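Local coordinates for hypothetical protein SA2161 (Staphylococcus aureus, PDB 1Y7R), which is of unknown function but probably acts as an acetyltransferase of the GNAT family, transferring an acetyl group from acetyl-CoA, at residues 63-68 with 103-108. The protein carries 4 engineered substitutions. Sequence-based numbering, arbitrary orientation.
Sequences VFQIVD and SLIADY
Gln-65 sets CG anti to its backbone N (chi1 -161°), with the chain extended beyond, alongside Ser-103, which holds OG between its own backbone N and carbonyl carbon (chi1 81°). Both side chains rise from the same face of the sheet at a parallel bridge, and CG of Gln-65 passes 4.0 Å from OG of Ser-103. The pair illustrates how two parallel strands part after a brief register. Ser-103 is held through both of its backbone polar atoms: its N donates to Phe-64 O at 3.0 Å, and its O accepts from Ile-66 N at 3.1 Å. The same carbonyl also takes a CA-H...O contact from Gln-65. Beyond this point the strands, inclined at 31°, splay, and water replaces the direct bond: one molecule donates to Ile-66 O and accepts from Ile-105 N, at 2.9 Å from that nitrogen. A second water accepts from NE2 of Gln-65 and donates to OG of Ser-103, and a third links that hydroxyl to Phe-64 O, so two waters tie the serine to its neighbour strand. Farther out, the side chains of Gln-65 and Ile-105 cross obliquely, NE2 of Gln-65 lying 4.1 Å from CG1 of Ile-105. On the other face Ile-66 CD1 meets Leu-104 CD2 at 4.3 Å, a loose apolar contact. Such early separation of two parallel strands is a hallmark of the GNAT fold, where the resulting cleft usually receives acetyl-CoA. Helix 80-95 makes the crossover of this beta-alpha-beta unit, packing Ile-88, Met-89 and Ile-92 on Ile-66, while Tyr-114 of helix 110-115 touches Leu-104. Strand 49-58 flanks 63-68, and beyond 103-107 an antiparallel strand of the second subunit continues the sheet.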
# COMPACT_ATOMS: atom_id res chain seq x y z
N VAL A 63 3.42 5.53 6.11
CA VAL A 63 3.21 4.23 5.46
C VAL A 63 3.64 4.27 3.99
O VAL A 63 3.36 5.24 3.29
CB VAL A 63 1.74 3.78 5.60
CG1 VAL A 63 0.74 4.80 4.97
CG2 VAL A 63 1.54 2.33 5.11
N PHE A 64 4.30 3.20 3.56
CA PHE A 64 4.57 2.95 2.12
C PHE A 64 4.23 1.50 1.77
O PHE A 64 4.28 0.60 2.63
CB PHE A 64 6.05 3.20 1.79
CG PHE A 64 6.51 4.60 2.11
CD1 PHE A 64 6.54 5.56 1.10
CD2 PHE A 64 6.93 4.94 3.40
CE1 PHE A 64 6.99 6.89 1.37
CE2 PHE A 64 7.39 6.24 3.69
CZ PHE A 64 7.38 7.23 2.68
N GLN A 65 3.90 1.27 0.49
CA GLN A 65 3.78 -0.09 -0.02
C GLN A 65 4.63 -0.18 -1.28
O GLN A 65 4.54 0.68 -2.16
CB GLN A 65 2.33 -0.43 -0.38
CG GLN A 65 2.12 -1.95 -0.47
CD GLN A 65 0.77 -2.35 -1.03
OE1 GLN A 65 0.08 -1.58 -1.69
NE2 GLN A 65 0.41 -3.59 -0.80
N ILE A 66 5.44 -1.22 -1.34
CA ILE A 66 6.23 -1.55 -2.52
C ILE A 66 5.37 -2.45 -3.38
O ILE A 66 4.80 -3.44 -2.87
CB ILE A 66 7.54 -2.26 -2.12
CG1 ILE A 66 8.36 -1.31 -1.24
CG2 ILE A 66 8.32 -2.72 -3.35
CD1 ILE A 66 9.53 -1.97 -0.59
N VAL A 67 5.26 -2.09 -4.66
CA VAL A 67 4.34 -2.77 -5.59
C VAL A 67 5.02 -2.95 -6.94
O VAL A 67 6.02 -2.29 -7.21
CB VAL A 67 3.00 -1.98 -5.78
CG1 VAL A 67 2.22 -1.87 -4.45
CG2 VAL A 67 3.21 -0.56 -6.45
N ASP A 68 4.50 -3.86 -7.77
CA ASP A 68 4.96 -3.99 -9.17
C ASP A 68 6.43 -4.32 -9.28
O ASP A 68 7.13 -3.79 -10.17
CB ASP A 68 4.64 -2.71 -9.96
CG ASP A 68 3.19 -2.63 -10.36
OD1 ASP A 68 2.60 -3.70 -10.59
OD2 ASP A 68 2.63 -1.54 -10.42
N SER A 103 5.28 -2.03 3.68
CA SER A 103 4.83 -3.41 3.49
C SER A 103 4.79 -3.80 2.03
O SER A 103 4.83 -2.93 1.13
CB SER A 103 3.46 -3.66 4.15
OG SER A 103 2.37 -3.20 3.34
N LEU A 104 4.66 -5.10 1.80
CA LEU A 104 4.44 -5.61 0.46
C LEU A 104 3.72 -6.94 0.52
O LEU A 104 3.56 -7.50 1.61
CB LEU A 104 5.77 -5.75 -0.28
CG LEU A 104 6.88 -6.55 0.40
CD1 LEU A 104 6.73 -8.02 0.09
CD2 LEU A 104 8.22 -6.04 -0.09
N ILE A 105 3.27 -7.42 -0.64
CA ILE A 105 2.61 -8.73 -0.75
C ILE A 105 3.50 -9.63 -1.58
O ILE A 105 3.87 -9.29 -2.71
CB ILE A 105 1.20 -8.61 -1.39
CG1 ILE A 105 0.28 -7.69 -0.58
CG2 ILE A 105 0.59 -9.98 -1.67
CD1 ILE A 105 0.09 -8.10 0.84
N ALA A 106 3.90 -10.77 -1.02
CA ALA A 106 4.85 -11.64 -1.70
C ALA A 106 4.33 -13.06 -1.80
O ALA A 106 3.88 -13.59 -0.81
CB ALA A 106 6.16 -11.63 -0.93
N ASP A 107 4.42 -13.66 -2.98
CA ASP A 107 4.26 -15.13 -3.05
C ASP A 107 5.56 -15.85 -2.67
O ASP A 107 6.55 -15.22 -2.27
CB ASP A 107 3.71 -15.57 -4.40
CG ASP A 107 4.72 -15.47 -5.51
OD1 ASP A 107 5.93 -15.32 -5.23
OD2 ASP A 107 4.28 -15.55 -6.69
N TYR A 108 5.52 -17.18 -2.77
CA TYR A 108 6.70 -18.00 -2.54
C TYR A 108 7.64 -17.99 -3.75
O TYR A 108 7.25 -17.56 -4.83
CB TYR A 108 6.28 -19.38 -2.03
CG TYR A 108 5.92 -19.27 -0.57
CD1 TYR A 108 4.75 -18.61 -0.16
CD2 TYR A 108 6.79 -19.74 0.42
CE1 TYR A 108 4.44 -18.46 1.19
CE2 TYR A 108 6.49 -19.61 1.77
CZ TYR A 108 5.32 -18.97 2.15
OH TYR A 108 5.05 -18.84 3.50
O HOH W 1 1.89 -0.59 3.72
O HOH W 2 1.24 -4.92 1.69
O HOH W 3 3.27 -5.64 -2.92